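Local coordinates for quinonprotein alcohol dehydrogenase-like protein (Bacteroides thetaiotaomicron VPI-5482, PDB 4R5O), which is of unknown function but binds calcium ions and joins an immunoglobulin-like beta-sandwich domain to a seven-bladed beta-propeller, at residues G198-R206 and R217-F226; N239-Y250 and V267-I278. All coordinates share one frame; numbering follows the deposited sequence.

Contact 1 of 2, residues G198-R206 and R217-F226; sequences GLVTGDGIR and RIKNERLLCF
I205 and K219 pair in the antiparallel hairpin of strands 204-209 and 215-220, at the outer side of a four-stranded propeller blade; the chain then turns at 221-224 and runs back over the 201-204 bend. The hairpin carries a classic beta bulge: I205 O accepts both I218 N at 2.8 Å and K219 N, while I205 N donates to K219 O. Beyond it, the type II turn from E221 to L224 brings L224 O over the bend, where it takes G204 N at 3.2 Å and, weakly, G202 N.

T201 holds the next step of the returning chain. With OG1 between the backbone N and the carbonyl carbon (chi1 55°), it receives F226 N on that oxygen (2.9 Å, nearly straight) while CG2 sits over the middle of the F226 ring, a CH-pi contact 3.7 Å from the centroid. L199 CD1 and I205 CD1 approach the same ring obliquely, and Y251 meets it from outside the two segments.

Over the R206 and R217 face lies a salt-bridge network centred on D203. R206 takes the carboxylate side-on, NE to OD1 and NH2 to OD2 (2.7 Å), both on syn lone pairs. R217 instead lies stacked on the carboxylate, planes 12° apart, so D203 OD2 and R217 NH2, 3.4 Å apart, attract by charge alone; that NH2 points at D203 O in a weak bond. N220 ND2 covers the other face of the R217 guanidinium, and N215 takes R206 NH1. Were D203 an alanine, R206 would probably lose both directed bonds and R217 the charge stacked on its face, leaving two like charges close together and the guanidinium groups free to turn. One carboxylate thus serves two arginines in different ways, by directed bonds to R206 and by charge and stacking to R217.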
loop_
_atom_site.group_PDB
_atom_site.type_symbol
_atom_site.label_atom_id
_atom_site.label_comp_id
_atom_site.label_asym_id
_atom_site.label_seq_id
_atom_site.Cartn_x
_atom_site.Cartn_y
_atom_site.Cartn_z
ATOM N N GLY A 198 10.166 10.350 -10.215
ATOM C CA GLY A 198 10.109 8.892 -10.164
ATOM C C GLY A 198 10.307 8.298 -11.545
ATOM O O GLY A 198 10.405 9.028 -12.531
ATOM N N LEU A 199 10.380 6.976 -11.638
ATOM C CA LEU A 199 10.501 6.263 -12.923
ATOM C C LEU A 199 9.437 5.225 -13.046
ATOM O O LEU A 199 9.177 4.510 -12.084
ATOM C CB LEU A 199 11.866 5.581 -13.138
ATOM C CG LEU A 199 13.151 6.359 -13.125
ATOM C CD1 LEU A 199 14.313 5.367 -13.147
ATOM C CD2 LEU A 199 13.249 7.378 -14.300
ATOM N N VAL A 200 8.823 5.127 -14.216
ATOM C CA VAL A 200 7.834 4.098 -14.511
ATOM C C VAL A 200 8.400 3.299 -15.681
ATOM O O VAL A 200 8.767 3.868 -16.713
ATOM C CB VAL A 200 6.406 4.660 -14.760
ATOM C CG1 VAL A 200 5.474 3.563 -15.291
ATOM C CG2 VAL A 200 5.827 5.333 -13.496
ATOM N N THR A 201 8.570 1.996 -15.477
ATOM C CA THR A 201 9.149 1.101 -16.488
ATOM C C THR A 201 8.134 -0.033 -16.784
ATOM O O THR A 201 7.166 -0.247 -16.027
ATOM C CB THR A 201 10.522 0.585 -16.010
ATOM O OG1 THR A 201 10.378 -0.036 -14.741
ATOM C CG2 THR A 201 11.576 1.722 -15.862
ATOM N N GLY A 202 8.345 -0.709 -17.905
ATOM C CA GLY A 202 7.483 -1.772 -18.407
ATOM C C GLY A 202 7.564 -1.917 -19.916
ATOM O O GLY A 202 7.500 -3.031 -20.437
ATOM N N ASP A 203 7.746 -0.781 -20.621
ATOM C CA ASP A 203 7.893 -0.654 -22.078
ATOM C C ASP A 203 9.127 0.180 -22.419
ATOM O O ASP A 203 9.247 0.717 -23.526
ATOM C CB ASP A 203 6.629 -0.014 -22.673
ATOM C CG ASP A 203 6.270 1.390 -22.205
ATOM O OD1 ASP A 203 7.011 1.953 -21.346
ATOM O OD2 ASP A 203 5.238 1.920 -22.673
ATOM N N GLY A 204 10.042 0.260 -21.455
ATOM C CA GLY A 204 11.269 1.049 -21.509
ATOM C C GLY A 204 11.357 1.854 -20.232
ATOM O O GLY A 204 11.025 1.325 -19.173
ATOM N N ILE A 205 11.755 3.135 -20.309
ATOM C CA ILE A 205 11.888 4.003 -19.126
ATOM C C ILE A 205 11.130 5.312 -19.342
ATOM O O ILE A 205 11.357 6.030 -20.328
ATOM C CB ILE A 205 13.374 4.313 -18.750
ATOM C CG1 ILE A 205 14.214 3.023 -18.648
ATOM C CG2 ILE A 205 13.458 5.173 -17.470
ATOM C CD1 ILE A 205 15.660 3.241 -18.624
ATOM N N ARG A 206 10.278 5.641 -18.359
ATOM C CA ARG A 206 9.519 6.887 -18.300
ATOM C C ARG A 206 9.845 7.635 -17.042
ATOM O O ARG A 206 9.843 7.025 -15.976
ATOM C CB ARG A 206 8.007 6.637 -18.362
ATOM C CG ARG A 206 7.539 5.897 -19.571
ATOM C CD ARG A 206 6.186 5.349 -19.250
ATOM N NE ARG A 206 5.605 4.609 -20.366
ATOM C CZ ARG A 206 4.792 5.150 -21.265
ATOM N NH1 ARG A 206 4.476 6.446 -21.195
ATOM N NH2 ARG A 206 4.293 4.410 -22.245
ATOM N N ARG A 217 8.728 9.692 -21.942
ATOM C CA ARG A 217 9.219 8.387 -22.354
ATOM C C ARG A 217 10.656 8.572 -22.872
ATOM O O ARG A 217 10.862 9.027 -23.991
ATOM C CB ARG A 217 8.258 7.788 -23.394
ATOM C CG ARG A 217 8.445 6.327 -23.637
ATOM C CD ARG A 217 7.330 5.745 -24.470
ATOM N NE ARG A 217 7.563 4.313 -24.659
ATOM C CZ ARG A 217 6.794 3.521 -25.387
ATOM N NH1 ARG A 217 5.741 4.013 -26.028
ATOM N NH2 ARG A 217 7.081 2.232 -25.502
ATOM N N ILE A 218 11.639 8.276 -22.009
ATOM C CA ILE A 218 13.070 8.461 -22.275
ATOM C C ILE A 218 13.614 7.321 -23.130
ATOM O O ILE A 218 14.214 7.550 -24.167
ATOM C CB ILE A 218 13.826 8.547 -20.937
ATOM C CG1 ILE A 218 13.386 9.754 -20.119
ATOM C CG2 ILE A 218 15.324 8.572 -21.183
ATOM C CD1 ILE A 218 13.804 9.539 -18.641
ATOM N N LYS A 219 13.415 6.106 -22.690
ATOM C CA LYS A 219 13.868 4.924 -23.402
ATOM C C LYS A 219 12.644 4.109 -23.778
ATOM O O LYS A 219 11.732 3.908 -22.969
ATOM C CB LYS A 219 14.870 4.132 -22.534
ATOM C CG LYS A 219 15.516 2.930 -23.221
ATOM C CD LYS A 219 16.549 2.314 -22.310
ATOM C CE LYS A 219 17.306 1.177 -22.940
ATOM N NZ LYS A 219 18.317 0.602 -22.004
ATOM N N ASN A 220 12.614 3.673 -25.026
ATOM C CA ASN A 220 11.511 2.890 -25.560
ATOM C C ASN A 220 12.076 1.528 -25.944
ATOM O O ASN A 220 12.780 1.403 -26.939
ATOM C CB ASN A 220 10.865 3.654 -26.725
ATOM C CG ASN A 220 9.599 3.092 -27.286
ATOM O OD1 ASN A 220 9.296 1.896 -27.175
ATOM N ND2 ASN A 220 8.826 3.966 -27.919
ATOM N N GLU A 221 11.851 0.528 -25.079
ATOM C CA GLU A 221 12.328 -0.840 -25.252
ATOM C C GLU A 221 11.254 -1.778 -24.776
ATOM O O GLU A 221 10.934 -1.787 -23.599
ATOM C CB GLU A 221 13.659 -1.069 -24.510
ATOM C CG GLU A 221 14.274 -2.446 -24.721
ATOM C CD GLU A 221 15.627 -2.665 -24.069
ATOM O OE1 GLU A 221 16.485 -1.757 -24.134
ATOM O OE2 GLU A 221 15.863 -3.790 -23.574
ATOM N N ARG A 222 10.672 -2.544 -25.708
ATOM C CA ARG A 222 9.594 -3.497 -25.472
ATOM C C ARG A 222 9.958 -4.450 -24.338
ATOM O O ARG A 222 11.050 -5.032 -24.339
ATOM C CB ARG A 222 9.295 -4.293 -26.766
ATOM C CG ARG A 222 7.969 -5.058 -26.723
ATOM C CD ARG A 222 7.656 -5.813 -28.005
ATOM N NE ARG A 222 8.544 -6.960 -28.213
ATOM C CZ ARG A 222 8.260 -8.210 -27.850
ATOM N NH1 ARG A 222 7.097 -8.497 -27.272
ATOM N NH2 ARG A 222 9.133 -9.185 -28.071
ATOM N N LEU A 223 9.058 -4.548 -23.342
ATOM C CA LEU A 223 9.161 -5.427 -22.172
ATOM C C LEU A 223 10.311 -5.015 -21.199
ATOM O O LEU A 223 10.582 -5.769 -20.254
ATOM C CB LEU A 223 9.370 -6.912 -22.601
ATOM C CG LEU A 223 8.295 -7.536 -23.501
ATOM C CD1 LEU A 223 8.702 -8.907 -23.944
ATOM C CD2 LEU A 223 6.918 -7.566 -22.818
ATOM N N LEU A 224 10.966 -3.845 -21.395
ATOM C CA LEU A 224 12.007 -3.428 -20.433
ATOM C C LEU A 224 11.303 -2.914 -19.179
ATOM O O LEU A 224 10.596 -1.913 -19.229
ATOM C CB LEU A 224 13.009 -2.389 -20.996
ATOM C CG LEU A 224 13.991 -1.726 -19.983
ATOM C CD1 LEU A 224 14.873 -2.740 -19.320
ATOM C CD2 LEU A 224 14.827 -0.669 -20.641
ATOM N N CYS A 225 11.505 -3.609 -18.073
ATOM C CA CYS A 225 10.863 -3.341 -16.812
ATOM C C CYS A 225 11.852 -3.467 -15.652
ATOM O O CYS A 225 12.595 -4.446 -15.583
ATOM C CB CYS A 225 9.686 -4.304 -16.625
ATOM S SG CYS A 225 8.683 -3.956 -15.161
ATOM N N PHE A 226 11.814 -2.511 -14.701
ATOM C CA PHE A 226 12.606 -2.666 -13.486
ATOM C C PHE A 226 11.681 -3.320 -12.482
ATOM O O PHE A 226 10.919 -2.619 -11.808
ATOM C CB PHE A 226 13.245 -1.353 -12.947
ATOM C CG PHE A 226 14.071 -0.437 -13.824
ATOM C CD1 PHE A 226 14.509 -0.850 -15.083
ATOM C CD2 PHE A 226 14.448 0.829 -13.375
ATOM C CE1 PHE A 226 15.245 0.013 -15.909
ATOM C CE2 PHE A 226 15.237 1.671 -14.176
ATOM C CZ PHE A 226 15.601 1.270 -15.451
#

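Contact 2 of 2, residues N239-Y250 and V267-I278; sequences NDTYKDESKVKY and VTELDIIQKQKI
N239 reaches across to Q274 and I278 with both ends of its amide, beside an antiparallel pairing of strand 246-250 with the two short strands 268-270 and 272-274. Its OD1 accepts I278 N at 3.0 Å, well above the carbonyl plane, and N228 ND2 as well. Its ND2 donates to Q274 OE1 (3.1 Å), the two amide planes standing at 89°, and makes weak bonds to Q276 O and T241 O. Q274 OE1 also accepts a hydrogen bond from a water, 2.7 Å away, that in turn accepts from D240 N, while Q274 NE2 goes to L291 O.

Along the strands, S246 and Q274 exchange both backbone bonds, as do Y250 and T268. Between them the register slips at a beta bulge, and V248 spans the corner at D271: V248 N donates to I272 O, V248 O accepts L270 N at 2.9 Å. D240, on the same segment as K249, takes S246 OG on OD1 and K249 NZ on OD2 (3.0 Å, a salt bridge); that ammonium also donates to K247 O. On the face shared with S246 and Q274, T268 CB lies over the Y250 ring, and L270 CD2 touches its edge.

Strand 235-239 flanks strand 246-252 on its far side. The corner at D271 carries strand 272-274 toward strand 288-294 of the next blade, where I273 and K275 bond to S293, while L270 and I272 pack on strand 297-303.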
loop_
_atom_site.group_PDB
_atom_site.type_symbol
_atom_site.label_atom_id
_atom_site.label_comp_id
_atom_site.label_asym_id
_atom_site.label_seq_id
_atom_site.Cartn_x
_atom_site.Cartn_y
_atom_site.Cartn_z
ATOM N N ASN A 239 16.804 -4.723 -11.435
ATOM C CA ASN A 239 16.484 -6.118 -11.685
ATOM C C ASN A 239 15.434 -6.113 -12.768
ATOM O O ASN A 239 14.325 -5.639 -12.512
ATOM C CB ASN A 239 16.030 -6.826 -10.407
ATOM C CG ASN A 239 15.329 -8.139 -10.642
ATOM O OD1 ASN A 239 14.227 -8.340 -10.163
ATOM N ND2 ASN A 239 15.880 -9.005 -11.483
ATOM N N ASP A 240 15.793 -6.535 -13.993
ATOM C CA ASP A 240 14.911 -6.452 -15.141
ATOM C C ASP A 240 14.568 -7.833 -15.699
ATOM O O ASP A 240 14.163 -7.928 -16.857
ATOM C CB ASP A 240 15.573 -5.588 -16.237
ATOM C CG ASP A 240 16.987 -5.966 -16.683
ATOM O OD1 ASP A 240 17.349 -7.158 -16.584
ATOM O OD2 ASP A 240 17.702 -5.079 -17.196
ATOM N N THR A 241 14.664 -8.885 -14.869
ATOM C CA THR A 241 14.375 -10.232 -15.331
ATOM C C THR A 241 13.517 -11.016 -14.317
ATOM O O THR A 241 13.631 -10.801 -13.110
ATOM C CB THR A 241 15.677 -10.960 -15.596
ATOM O OG1 THR A 241 15.369 -12.184 -16.229
ATOM C CG2 THR A 241 16.512 -11.190 -14.337
ATOM N N TYR A 242 12.672 -11.928 -14.831
ATOM C CA TYR A 242 11.836 -12.797 -14.006
ATOM C C TYR A 242 12.070 -14.267 -14.368
ATOM O O TYR A 242 11.429 -15.139 -13.776
ATOM C CB TYR A 242 10.331 -12.451 -14.152
ATOM C CG TYR A 242 9.755 -12.665 -15.537
ATOM C CD1 TYR A 242 9.232 -13.902 -15.916
ATOM C CD2 TYR A 242 9.715 -11.631 -16.465
ATOM C CE1 TYR A 242 8.731 -14.114 -17.202
ATOM C CE2 TYR A 242 9.197 -11.826 -17.745
ATOM C CZ TYR A 242 8.707 -13.068 -18.111
ATOM O OH TYR A 242 8.201 -13.233 -19.377
ATOM N N LYS A 243 12.950 -14.531 -15.370
ATOM C CA LYS A 243 13.177 -15.839 -15.984
ATOM C C LYS A 243 14.527 -15.903 -16.734
ATOM O O LYS A 243 15.369 -16.729 -16.404
ATOM C CB LYS A 243 12.009 -16.074 -16.972
ATOM C CG LYS A 243 12.048 -17.320 -17.855
ATOM C CD LYS A 243 10.929 -17.271 -18.932
ATOM C CE LYS A 243 11.096 -16.169 -19.962
ATOM N NZ LYS A 243 9.923 -16.074 -20.869
ATOM N N ASP A 244 14.715 -15.042 -17.750
ATOM C CA ASP A 244 15.895 -15.014 -18.616
ATOM C C ASP A 244 17.136 -14.538 -17.886
ATOM O O ASP A 244 17.056 -13.711 -16.986
ATOM C CB ASP A 244 15.653 -14.103 -19.840
ATOM C CG ASP A 244 14.501 -14.540 -20.746
ATOM O OD1 ASP A 244 14.298 -15.775 -20.913
ATOM O OD2 ASP A 244 13.841 -13.649 -21.341
ATOM N N GLU A 245 18.300 -15.053 -18.306
ATOM C CA GLU A 245 19.602 -14.701 -17.759
ATOM C C GLU A 245 19.872 -13.241 -18.106
ATOM O O GLU A 245 19.784 -12.834 -19.272
ATOM C CB GLU A 245 20.686 -15.658 -18.292
ATOM C CG GLU A 245 22.094 -15.377 -17.789
ATOM C CD GLU A 245 23.189 -16.321 -18.268
ATOM O OE1 GLU A 245 22.897 -17.521 -18.488
ATOM O OE2 GLU A 245 24.361 -15.879 -18.341
ATOM N N SER A 246 20.106 -12.439 -17.072
ATOM C CA SER A 246 20.340 -11.004 -17.208
ATOM C C SER A 246 21.255 -10.541 -16.103
ATOM O O SER A 246 21.309 -11.180 -15.058
ATOM C CB SER A 246 19.008 -10.246 -17.174
ATOM O OG SER A 246 19.179 -8.855 -17.355
ATOM N N LYS A 247 21.975 -9.449 -16.329
ATOM C CA LYS A 247 22.835 -8.869 -15.310
ATOM C C LYS A 247 22.182 -7.667 -14.685
ATOM O O LYS A 247 21.406 -6.994 -15.374
ATOM C CB LYS A 247 24.193 -8.469 -15.892
ATOM C CG LYS A 247 25.112 -9.635 -16.131
ATOM C CD LYS A 247 26.376 -9.167 -16.762
ATOM C CE LYS A 247 27.349 -10.288 -17.003
ATOM N NZ LYS A 247 26.766 -11.409 -17.797
ATOM N N VAL A 248 22.507 -7.367 -13.395
ATOM C CA VAL A 248 22.045 -6.142 -12.737
ATOM C C VAL A 248 22.571 -4.995 -13.579
ATOM O O VAL A 248 23.729 -5.025 -14.000
ATOM C CB VAL A 248 22.449 -6.030 -11.229
ATOM C CG1 VAL A 248 22.231 -4.625 -10.679
ATOM C CG2 VAL A 248 21.710 -7.042 -10.377
ATOM N N LYS A 249 21.708 -4.026 -13.879
ATOM C CA LYS A 249 22.088 -2.855 -14.664
ATOM C C LYS A 249 21.840 -1.601 -13.875
ATOM O O LYS A 249 20.913 -1.555 -13.073
ATOM C CB LYS A 249 21.317 -2.827 -15.975
ATOM C CG LYS A 249 21.679 -4.021 -16.851
ATOM C CD LYS A 249 20.888 -4.078 -18.121
ATOM C CE LYS A 249 20.985 -5.441 -18.728
ATOM N NZ LYS A 249 20.242 -6.428 -17.903
ATOM N N TYR A 250 22.691 -0.597 -14.039
ATOM C CA TYR A 250 22.436 0.652 -13.340
ATOM C C TYR A 250 22.496 1.820 -14.348
ATOM O O TYR A 250 23.113 1.723 -15.414
ATOM C CB TYR A 250 23.367 0.890 -12.134
ATOM C CG TYR A 250 24.839 1.042 -12.432
ATOM C CD1 TYR A 250 25.385 2.289 -12.728
ATOM C CD2 TYR A 250 25.710 -0.030 -12.291
ATOM C CE1 TYR A 250 26.750 2.451 -12.941
ATOM C CE2 TYR A 250 27.078 0.117 -12.502
ATOM C CZ TYR A 250 27.596 1.363 -12.815
ATOM O OH TYR A 250 28.947 1.520 -13.049
ATOM N N VAL A 267 23.539 2.720 -19.754
ATOM C CA VAL A 267 23.270 1.607 -18.873
ATOM C C VAL A 267 24.557 0.830 -18.719
ATOM O O VAL A 267 25.236 0.557 -19.693
ATOM C CB VAL A 267 22.079 0.738 -19.367
ATOM C CG1 VAL A 267 22.206 0.310 -20.824
ATOM C CG2 VAL A 267 21.820 -0.450 -18.453
ATOM N N THR A 268 24.923 0.542 -17.478
ATOM C CA THR A 268 26.124 -0.205 -17.135
ATOM C C THR A 268 25.719 -1.467 -16.430
ATOM O O THR A 268 24.816 -1.421 -15.592
ATOM C CB THR A 268 27.021 0.657 -16.272
ATOM O OG1 THR A 268 27.173 1.920 -16.896
ATOM C CG2 THR A 268 28.356 0.004 -15.964
ATOM N N GLU A 269 26.383 -2.578 -16.731
ATOM C CA GLU A 269 26.126 -3.862 -16.086
ATOM C C GLU A 269 27.103 -4.099 -14.960
ATOM O O GLU A 269 28.260 -3.681 -15.039
ATOM C CB GLU A 269 26.205 -5.033 -17.080
ATOM C CG GLU A 269 25.107 -5.080 -18.134
ATOM C CD GLU A 269 25.247 -6.213 -19.138
ATOM O OE1 GLU A 269 26.346 -6.810 -19.216
ATOM O OE2 GLU A 269 24.282 -6.456 -19.898
ATOM N N LEU A 270 26.618 -4.751 -13.904
ATOM C CA LEU A 270 27.379 -5.253 -12.762
ATOM C C LEU A 270 27.495 -6.745 -12.926
ATOM O O LEU A 270 26.609 -7.338 -13.532
ATOM C CB LEU A 270 26.747 -4.870 -11.394
ATOM C CG LEU A 270 26.821 -3.406 -10.950
ATOM C CD1 LEU A 270 26.067 -3.215 -9.651
ATOM C CD2 LEU A 270 28.265 -2.943 -10.775
ATOM N N ASP A 271 28.575 -7.365 -12.427
ATOM C CA ASP A 271 28.759 -8.811 -12.549
ATOM C C ASP A 271 27.869 -9.509 -11.503
ATOM O O ASP A 271 28.360 -10.009 -10.492
ATOM C CB ASP A 271 30.251 -9.197 -12.407
ATOM C CG ASP A 271 30.609 -10.656 -12.686
ATOM O OD1 ASP A 271 29.799 -11.366 -13.360
ATOM O OD2 ASP A 271 31.715 -11.079 -12.282
ATOM N N ILE A 272 26.535 -9.483 -11.737
ATOM C CA ILE A 272 25.490 -10.086 -10.907
ATOM C C ILE A 272 24.478 -10.703 -11.860
ATOM O O ILE A 272 23.617 -9.990 -12.382
ATOM C CB ILE A 272 24.821 -9.111 -9.882
ATOM C CG1 ILE A 272 25.846 -8.315 -9.046
ATOM C CG2 ILE A 272 23.799 -9.876 -8.961
ATOM C CD1 ILE A 272 25.313 -7.097 -8.358
ATOM N N ILE A 273 24.612 -12.025 -12.118
ATOM C CA ILE A 273 23.710 -12.783 -12.987
ATOM C C ILE A 273 22.412 -13.030 -12.247
ATOM O O ILE A 273 22.414 -13.599 -11.162
ATOM C CB ILE A 273 24.319 -14.138 -13.501
ATOM C CG1 ILE A 273 25.827 -14.079 -13.948
ATOM C CG2 ILE A 273 23.380 -14.896 -14.467
ATOM C CD1 ILE A 273 26.155 -13.198 -15.013
ATOM N N GLN A 274 21.301 -12.632 -12.848
ATOM C CA GLN A 274 19.977 -12.850 -12.289
ATOM C C GLN A 274 19.117 -13.589 -13.312
ATOM O O GLN A 274 19.161 -13.288 -14.512
ATOM C CB GLN A 274 19.342 -11.528 -11.857
ATOM C CG GLN A 274 20.100 -10.866 -10.697
ATOM C CD GLN A 274 19.511 -9.560 -10.253
ATOM O OE1 GLN A 274 18.930 -8.798 -11.047
ATOM N NE2 GLN A 274 19.755 -9.225 -8.992
ATOM N N LYS A 275 18.407 -14.618 -12.841
ATOM C CA LYS A 275 17.534 -15.447 -13.673
ATOM C C LYS A 275 16.117 -15.454 -13.089
ATOM O O LYS A 275 15.319 -16.334 -13.405
ATOM C CB LYS A 275 18.090 -16.879 -13.791
ATOM C CG LYS A 275 19.467 -16.991 -14.441
ATOM C CD LYS A 275 19.903 -18.441 -14.541
ATOM C CE LYS A 275 21.250 -18.587 -15.200
ATOM N NZ LYS A 275 21.666 -20.012 -15.280
ATOM N N GLN A 276 15.806 -14.465 -12.229
ATOM C CA GLN A 276 14.515 -14.312 -11.550
ATOM C C GLN A 276 14.352 -12.915 -10.939
ATOM O O GLN A 276 15.319 -12.150 -10.856
ATOM C CB GLN A 276 14.360 -15.364 -10.416
ATOM C CG GLN A 276 15.326 -15.127 -9.233
ATOM C CD GLN A 276 14.982 -15.919 -8.013
ATOM O OE1 GLN A 276 14.969 -17.156 -8.027
ATOM N NE2 GLN A 276 14.757 -15.216 -6.914
ATOM N N LYS A 277 13.148 -12.628 -10.414
ATOM C CA LYS A 277 12.879 -11.394 -9.701
ATOM C C LYS A 277 13.478 -11.448 -8.340
ATOM O O LYS A 277 13.185 -12.379 -7.578
ATOM C CB LYS A 277 11.379 -11.114 -9.579
ATOM C CG LYS A 277 10.644 -10.932 -10.860
ATOM C CD LYS A 277 9.256 -10.517 -10.544
ATOM C CE LYS A 277 8.448 -10.387 -11.796
ATOM N NZ LYS A 277 7.118 -9.803 -11.512
ATOM N N ILE A 278 14.317 -10.464 -8.028
ATOM C CA ILE A 278 14.916 -10.300 -6.701
ATOM C C ILE A 278 15.141 -8.793 -6.500
ATOM O O ILE A 278 15.438 -8.058 -7.444
ATOM C CB ILE A 278 16.194 -11.151 -6.438
ATOM C CG1 ILE A 278 16.647 -11.118 -4.944
ATOM C CG2 ILE A 278 17.304 -10.807 -7.372
ATOM C CD1 ILE A 278 15.614 -11.576 -3.858
HETATM O O HOH W 1 18.631 -8.078 -13.619
#

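The two contacts follow one another along the chain, contact 1 in the outer hairpin of one propeller blade and contact 2 among the outer strands of the next, with strand 228-232 and most of strand 235-239 between them. Neither is wholly core or surface: each mixes buried apolar side chains with exposed charged ones. They share no strand, yet they meet where C225 O packs on D240 CB, 3.3 Å away. Contact 1 ties a hairpin to the exit chain, with an arginine–aspartate network on its partly exposed R206 and R217 face. Contact 2 buries more surface and adds to its D240–K249 salt bridge an amide and water network reaching from N239 to the following blade.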